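Local structure of uncharacterized protein (Pectobacterium carotovorum, 2PH0) at residues B[52-55]-B[56-60]; B[14-17]-B[18-21]; B[65-68]-B[69-72]. The protein probably binds haem and carries it through the cytosol during haem uptake. All coordinates share one frame; numbering follows the deposited sequence.

Contact 1 of 3, residues B[52-55]-B[56-60]; sequences WDTI and ATWGE
W52 O accepts from A56 N at 3.0 Å, an i to i+4 helical bond; the bonds that follow, such as W58 N to I55 O, are i to i+3. Helix 48-55 ends here, and the chain folds through a type I beta turn from I55 to W58 before strand 60-66. The indole of W52 bonds through NE1 to the backbone O of P79, and its ring meets F88 edge to face. D53 contributes its carbonyl. The methyl CB of A56 rests 3.3 Å from D53 O. T54 O is gripped by the hydroxyl of T57. T57 OG1 donates to T54 O at 2.6 Å, in the carbonyl plane. That reach is possible because OG1 of T57 stands between its own backbone N and carbonyl carbon (chi1 69°). T54 OG1 bonds back to Q50 O, while T54 CG2, anti to the backbone N, comes to 3.5 Å from W58 NE1. I55 CA lies over one face of the W58 indole, which T54 O also meets. It makes a CH-pi contact, 3.8 Å from the centroid of the five-membered ring, while I55 CG1 and CG2 reach the six-membered ring. L138 and the side chains A153, F154 and L157 of helix 148-160 also pack on W58, so the turn is tied to the C-terminal helix. I55 O takes W58 N at 2.9 Å, a nearly straight bond that closes the turn. The donor stands above the carbonyl plane. Water 1 also donates to I55 O, and it bridges on to G59 O at 2.6 Å.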
loop_
_atom_site.group_PDB
_atom_site.type_symbol
_atom_site.label_atom_id
_atom_site.label_comp_id
_atom_site.label_asym_id
_atom_site.label_seq_id
_atom_site.Cartn_x
_atom_site.Cartn_y
_atom_site.Cartn_z
ATOM N N TRP B 52 14.322 9.702 -0.215
ATOM C CA TRP B 52 14.260 8.303 0.175
ATOM C C TRP B 52 15.574 7.781 0.757
ATOM O O TRP B 52 15.574 7.129 1.800
ATOM C CB TRP B 52 13.839 7.440 -1.020
ATOM C CG TRP B 52 13.602 6.013 -0.658
ATOM C CD1 TRP B 52 14.546 5.040 -0.496
ATOM C CD2 TRP B 52 12.342 5.404 -0.363
ATOM N NE1 TRP B 52 13.949 3.861 -0.115
ATOM C CE2 TRP B 52 12.596 4.057 -0.027
ATOM C CE3 TRP B 52 11.018 5.866 -0.347
ATOM C CZ2 TRP B 52 11.578 3.164 0.319
ATOM C CZ3 TRP B 52 10.006 4.975 -0.002
ATOM C CH2 TRP B 52 10.293 3.641 0.327
ATOM N N ASP B 53 16.688 8.057 0.084
ATOM C CA ASP B 53 17.988 7.593 0.563
ATOM C C ASP B 53 18.265 8.086 1.979
ATOM O O ASP B 53 18.779 7.341 2.812
ATOM C CB ASP B 53 19.110 8.059 -0.372
ATOM C CG ASP B 53 19.141 7.283 -1.676
ATOM O OD1 ASP B 53 19.133 6.036 -1.618
ATOM O OD2 ASP B 53 19.183 7.912 -2.752
ATOM N N THR B 54 17.913 9.340 2.243
ATOM C CA THR B 54 18.123 9.930 3.562
ATOM C C THR B 54 17.277 9.247 4.638
ATOM O O THR B 54 17.797 8.840 5.679
ATOM C CB THR B 54 17.793 11.429 3.547
ATOM O OG1 THR B 54 18.575 12.074 2.538
ATOM C CG2 THR B 54 18.109 12.058 4.896
ATOM N N ILE B 55 15.979 9.105 4.387
ATOM C CA ILE B 55 15.111 8.474 5.370
ATOM C C ILE B 55 15.599 7.056 5.641
ATOM O O ILE B 55 15.493 6.552 6.764
ATOM C CB ILE B 55 13.631 8.447 4.898
ATOM C CG1 ILE B 55 13.145 9.867 4.607
ATOM C CG2 ILE B 55 12.748 7.815 5.981
ATOM C CD1 ILE B 55 11.788 9.933 3.905
ATOM N N ALA B 56 16.178 6.430 4.621
ATOM C CA ALA B 56 16.684 5.069 4.753
ATOM C C ALA B 56 17.815 4.958 5.779
ATOM O O ALA B 56 18.293 3.860 6.064
ATOM C CB ALA B 56 17.153 4.558 3.399
ATOM N N THR B 57 18.234 6.091 6.334
ATOM C CA THR B 57 19.307 6.105 7.332
ATOM C C THR B 57 18.797 6.527 8.713
ATOM O O THR B 57 19.579 6.641 9.655
ATOM C CB THR B 57 20.445 7.091 6.943
ATOM O OG1 THR B 57 19.972 8.441 7.035
ATOM C CG2 THR B 57 20.917 6.838 5.524
ATOM N N TRP B 58 17.490 6.743 8.832
ATOM C CA TRP B 58 16.885 7.191 10.091
ATOM C C TRP B 58 16.457 6.118 11.078
ATOM O O TRP B 58 15.933 6.438 12.145
ATOM C CB TRP B 58 15.663 8.069 9.808
ATOM C CG TRP B 58 15.955 9.336 9.080
ATOM C CD1 TRP B 58 17.181 9.821 8.736
ATOM C CD2 TRP B 58 14.997 10.271 8.579
ATOM N NE1 TRP B 58 17.047 10.997 8.048
ATOM C CE2 TRP B 58 15.715 11.298 7.936
ATOM C CE3 TRP B 58 13.596 10.338 8.610
ATOM C CZ2 TRP B 58 15.085 12.386 7.323
ATOM C CZ3 TRP B 58 12.964 11.417 8.003
ATOM C CH2 TRP B 58 13.711 12.429 7.365
ATOM N N GLY B 59 16.672 4.852 10.748
ATOM C CA GLY B 59 16.247 3.804 11.656
ATOM C C GLY B 59 14.801 3.440 11.368
ATOM O O GLY B 59 14.278 3.785 10.313
ATOM N N GLU B 60 14.146 2.765 12.306
ATOM C CA GLU B 60 12.764 2.338 12.113
ATOM C C GLU B 60 11.738 3.463 11.993
ATOM O O GLU B 60 11.676 4.369 12.821
ATOM C CB GLU B 60 12.352 1.392 13.242
ATOM C CG GLU B 60 10.943 0.836 13.117
ATOM C CD GLU B 60 10.685 -0.293 14.100
ATOM O OE1 GLU B 60 11.260 -1.387 13.909
ATOM O OE2 GLU B 60 9.919 -0.080 15.066
HETATM O O HOH W 1 14.668 3.942 7.721
#

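Contact 2 of 3, residues B[14-17]-B[18-21]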
loop_
_atom_site.group_PDB
_atom_site.type_symbol
_atom_site.label_atom_id
_atom_site.label_comp_id
_atom_site.label_asym_id
_atom_site.label_seq_id
_atom_site.Cartn_x
_atom_site.Cartn_y
_atom_site.Cartn_z
ATOM N N ASP B 14 -7.356 18.118 14.079
ATOM C CA ASP B 14 -6.555 16.943 14.410
ATOM C C ASP B 14 -7.066 15.626 13.836
ATOM O O ASP B 14 -6.700 14.554 14.320
ATOM C CB ASP B 14 -6.416 16.806 15.929
ATOM C CG ASP B 14 -7.746 16.891 16.646
ATOM O OD1 ASP B 14 -8.707 16.233 16.196
ATOM O OD2 ASP B 14 -7.828 17.613 17.664
ATOM N N GLY B 15 -7.918 15.704 12.821
ATOM C CA GLY B 15 -8.428 14.493 12.201
ATOM C C GLY B 15 -7.502 14.158 11.050
ATOM O O GLY B 15 -6.396 14.684 10.995
ATOM N N THR B 16 -7.924 13.286 10.140
ATOM C CA THR B 16 -7.081 12.949 9.000
ATOM C C THR B 16 -7.253 14.032 7.950
ATOM O O THR B 16 -8.338 14.605 7.804
ATOM C CB THR B 16 -7.479 11.614 8.351
ATOM O OG1 THR B 16 -8.806 11.725 7.822
ATOM C CG2 THR B 16 -7.415 10.486 9.364
ATOM N N LEU B 17 -6.185 14.317 7.217
ATOM C CA LEU B 17 -6.259 15.326 6.181
ATOM C C LEU B 17 -7.097 14.758 5.040
ATOM O O LEU B 17 -7.643 15.500 4.219
ATOM C CB LEU B 17 -4.850 15.693 5.702
ATOM C CG LEU B 17 -3.952 16.312 6.785
ATOM C CD1 LEU B 17 -2.585 16.627 6.211
ATOM C CD2 LEU B 17 -4.602 17.583 7.332
ATOM N N GLU B 18 -7.199 13.431 4.997
ATOM C CA GLU B 18 -7.988 12.773 3.963
ATOM C C GLU B 18 -9.448 13.176 4.058
ATOM O O GLU B 18 -10.097 13.415 3.037
ATOM C CB GLU B 18 -7.895 11.249 4.077
ATOM C CG GLU B 18 -6.676 10.633 3.427
ATOM C CD GLU B 18 -5.440 10.719 4.288
ATOM O OE1 GLU B 18 -5.529 11.222 5.435
ATOM O OE2 GLU B 18 -4.374 10.278 3.809
ATOM N N ASP B 19 -9.971 13.239 5.279
ATOM C CA ASP B 19 -11.366 13.620 5.478
ATOM C C ASP B 19 -11.600 15.083 5.125
ATOM O O ASP B 19 -12.677 15.457 4.671
ATOM C CB ASP B 19 -11.805 13.349 6.920
ATOM C CG ASP B 19 -11.834 11.867 7.252
ATOM O OD1 ASP B 19 -12.217 11.068 6.368
ATOM O OD2 ASP B 19 -11.486 11.500 8.395
ATOM N N ILE B 20 -10.584 15.911 5.325
ATOM C CA ILE B 20 -10.706 17.320 4.998
ATOM C C ILE B 20 -10.745 17.472 3.486
ATOM O O ILE B 20 -11.473 18.308 2.959
ATOM C CB ILE B 20 -9.531 18.127 5.586
ATOM C CG1 ILE B 20 -9.590 18.065 7.116
ATOM C CG2 ILE B 20 -9.593 19.568 5.101
ATOM C CD1 ILE B 20 -8.374 18.637 7.818
ATOM N N ALA B 21 -9.965 16.651 2.791
ATOM C CA ALA B 21 -9.934 16.695 1.339
ATOM C C ALA B 21 -11.319 16.338 0.818
ATOM O O ALA B 21 -11.820 16.956 -0.120
ATOM C CB ALA B 21 -8.904 15.706 0.802
HETATM O O HOH W 2 -3.842 12.592 7.179
#
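E18 folds back over T16 at the start of helix 17-23. Its chain bends at chi2 (81°), which brings E18 OE1 to 3.5 Å from T16 CB. Water 2 donates to E18 OE1 and accepts from L17 N, so it links the carboxylate to a backbone N-H of the first turn. The other oxygen, OE2, forms a salt bridge with K135. D19 meets the T16 hydroxyl twice. T16 is the N-cap residue, and T16 OG1 accepts from D19 N at 3.2 Å. The same T16 OG1 donates to D19 OD2 at 2.7 Å, arriving from above the carboxylate plane. D19 N also makes a weak bond to the backbone T16 O. I20 lies beside L17, both side chains pointing the same way, with I20 CD1 3.9 Å from L17 CD2. L5, L8 and L9 of helix 5-10 and V31 of helix 28-33 pack on I20, while L28 packs on L17. A21 N donates to L17 O at 3.0 Å, a regular helical bond. The T16 hydroxyl thus serves as acceptor and donor at once, which fixes its rotation. The carboxylates of D19 and E18 sit near the N-terminal end of the helix, where its dipole would probably favour their charged form.

Contact 3 of 3, residues B[65-68]-B[69-72]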
loop_
_atom_site.group_PDB
_atom_site.type_symbol
_atom_site.label_atom_id
_atom_site.label_comp_id
_atom_site.label_asym_id
_atom_site.label_seq_id
_atom_site.Cartn_x
_atom_site.Cartn_y
_atom_site.Cartn_z
ATOM N N SER B 65 0.243 2.957 3.600
ATOM C CA SER B 65 -0.480 3.085 2.343
ATOM C C SER B 65 -1.875 3.439 2.845
ATOM O O SER B 65 -2.467 2.679 3.607
ATOM C CB SER B 65 -0.542 1.754 1.599
ATOM O OG SER B 65 -1.338 1.903 0.437
ATOM N N HIS B 66 -2.401 4.584 2.428
ATOM C CA HIS B 66 -3.707 5.008 2.912
ATOM C C HIS B 66 -4.698 5.295 1.796
ATOM O O HIS B 66 -4.531 6.249 1.034
ATOM C CB HIS B 66 -3.540 6.253 3.790
ATOM C CG HIS B 66 -4.787 6.668 4.507
ATOM N ND1 HIS B 66 -6.014 6.746 3.887
ATOM C CD2 HIS B 66 -4.991 7.046 5.792
ATOM C CE1 HIS B 66 -6.922 7.152 4.757
ATOM N NE2 HIS B 66 -6.327 7.340 5.921
ATOM N N THR B 67 -5.719 4.452 1.695
ATOM C CA THR B 67 -6.756 4.634 0.688
ATOM C C THR B 67 -8.089 4.454 1.397
ATOM O O THR B 67 -8.129 4.131 2.583
ATOM C CB THR B 67 -6.664 3.588 -0.437
ATOM O OG1 THR B 67 -7.169 2.338 0.040
ATOM C CG2 THR B 67 -5.218 3.405 -0.884
ATOM N N ALA B 68 -9.180 4.658 0.670
ATOM C CA ALA B 68 -10.502 4.511 1.253
ATOM C C ALA B 68 -10.794 3.073 1.667
ATOM O O ALA B 68 -11.446 2.829 2.686
ATOM C CB ALA B 68 -11.555 4.996 0.262
ATOM N N ASP B 69 -10.301 2.115 0.890
ATOM C CA ASP B 69 -10.569 0.714 1.191
ATOM C C ASP B 69 -9.588 0.027 2.126
ATOM O O ASP B 69 -9.892 -1.027 2.687
ATOM C CB ASP B 69 -10.667 -0.084 -0.103
ATOM C CG ASP B 69 -11.663 0.507 -1.067
ATOM O OD1 ASP B 69 -12.808 0.787 -0.649
ATOM O OD2 ASP B 69 -11.300 0.690 -2.244
ATOM N N ALA B 70 -8.411 0.609 2.304
ATOM C CA ALA B 70 -7.445 -0.021 3.183
ATOM C C ALA B 70 -6.315 0.890 3.600
ATOM O O ALA B 70 -5.751 1.626 2.792
ATOM C CB ALA B 70 -6.874 -1.268 2.522
ATOM N N ILE B 71 -5.998 0.830 4.883
ATOM C CA ILE B 71 -4.893 1.585 5.445
ATOM C C ILE B 71 -3.921 0.501 5.905
ATOM O O ILE B 71 -4.233 -0.276 6.807
ATOM C CB ILE B 71 -5.337 2.432 6.652
ATOM C CG1 ILE B 71 -6.397 3.448 6.210
ATOM C CG2 ILE B 71 -4.133 3.138 7.251
ATOM C CD1 ILE B 71 -6.982 4.272 7.348
ATOM N N LEU B 72 -2.761 0.427 5.263
ATOM C CA LEU B 72 -1.761 -0.579 5.609
ATOM C C LEU B 72 -0.537 0.104 6.212
ATOM O O LEU B 72 0.024 1.029 5.627
ATOM C CB LEU B 72 -1.381 -1.364 4.358
ATOM C CG LEU B 72 -2.607 -1.995 3.694
ATOM C CD1 LEU B 72 -2.199 -2.665 2.393
ATOM C CD2 LEU B 72 -3.241 -3.009 4.659
HETATM O O HOH W 3 -3.748 0.651 1.132
#
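T67 OG1 takes the backbone N-H groups of D69 and A70, two and three residues on. A70 N donates to T67 OG1 at 3.1 Å, and D69 N adds a weak bond to T67 OG1 at 3.3 Å. A chi1 of 76° tucks the hydroxyl in over the backbone, toward these donors. T67 N in turn donates to A70 O. These bonds close the tight end of the beta hairpin formed by strands 60-66 and 70-75. Further along, S65 and L72 form an antiparallel hydrogen-bonded pair: S65 N to L72 O and L72 N to S65 O are both 2.8 Å. H66 and I71, one step nearer the turn, form the non-hydrogen-bonded pair. Their side chains run side by side. I71 CD1 makes a CH-pi contact over one face of the H66 imidazole, offset toward the rim, 3.4 Å from H66 NE2. Water 3 donates to A70 O and also bonds to S65 OG. A70 and I71 pair with a strand of the second subunit, so the sheet continues across the dimer interface. D69 OD1 makes a salt bridge to R101 of that subunit. Accepting two turn N-H groups limits the rotation of the T67 hydroxyl. The R101 salt bridge would probably keep the D69 carboxylate charged.

From the N terminus, contact 2 comes first, where the loop after helix 5-10 runs into helix 17-23. Contact 1 comes next, at the end of helix 48-55, and turns the chain into strand 60-66. Contact 3 closes the hairpin of that strand with strand 70-75. The three follow in series, and none nests in or crosses another. Contacts 1 and 2 lie on opposite sides of the chain's centre, their centres about 26 Å apart. Strand 60-66 joins contacts 1 and 3 without a touch between them. Contacts 2 and 3 do touch, where the E18 carboxylate packs on the H66 ring. Helix 17-23 thereby meets the hairpin at the end of the six-stranded sheet within the chain.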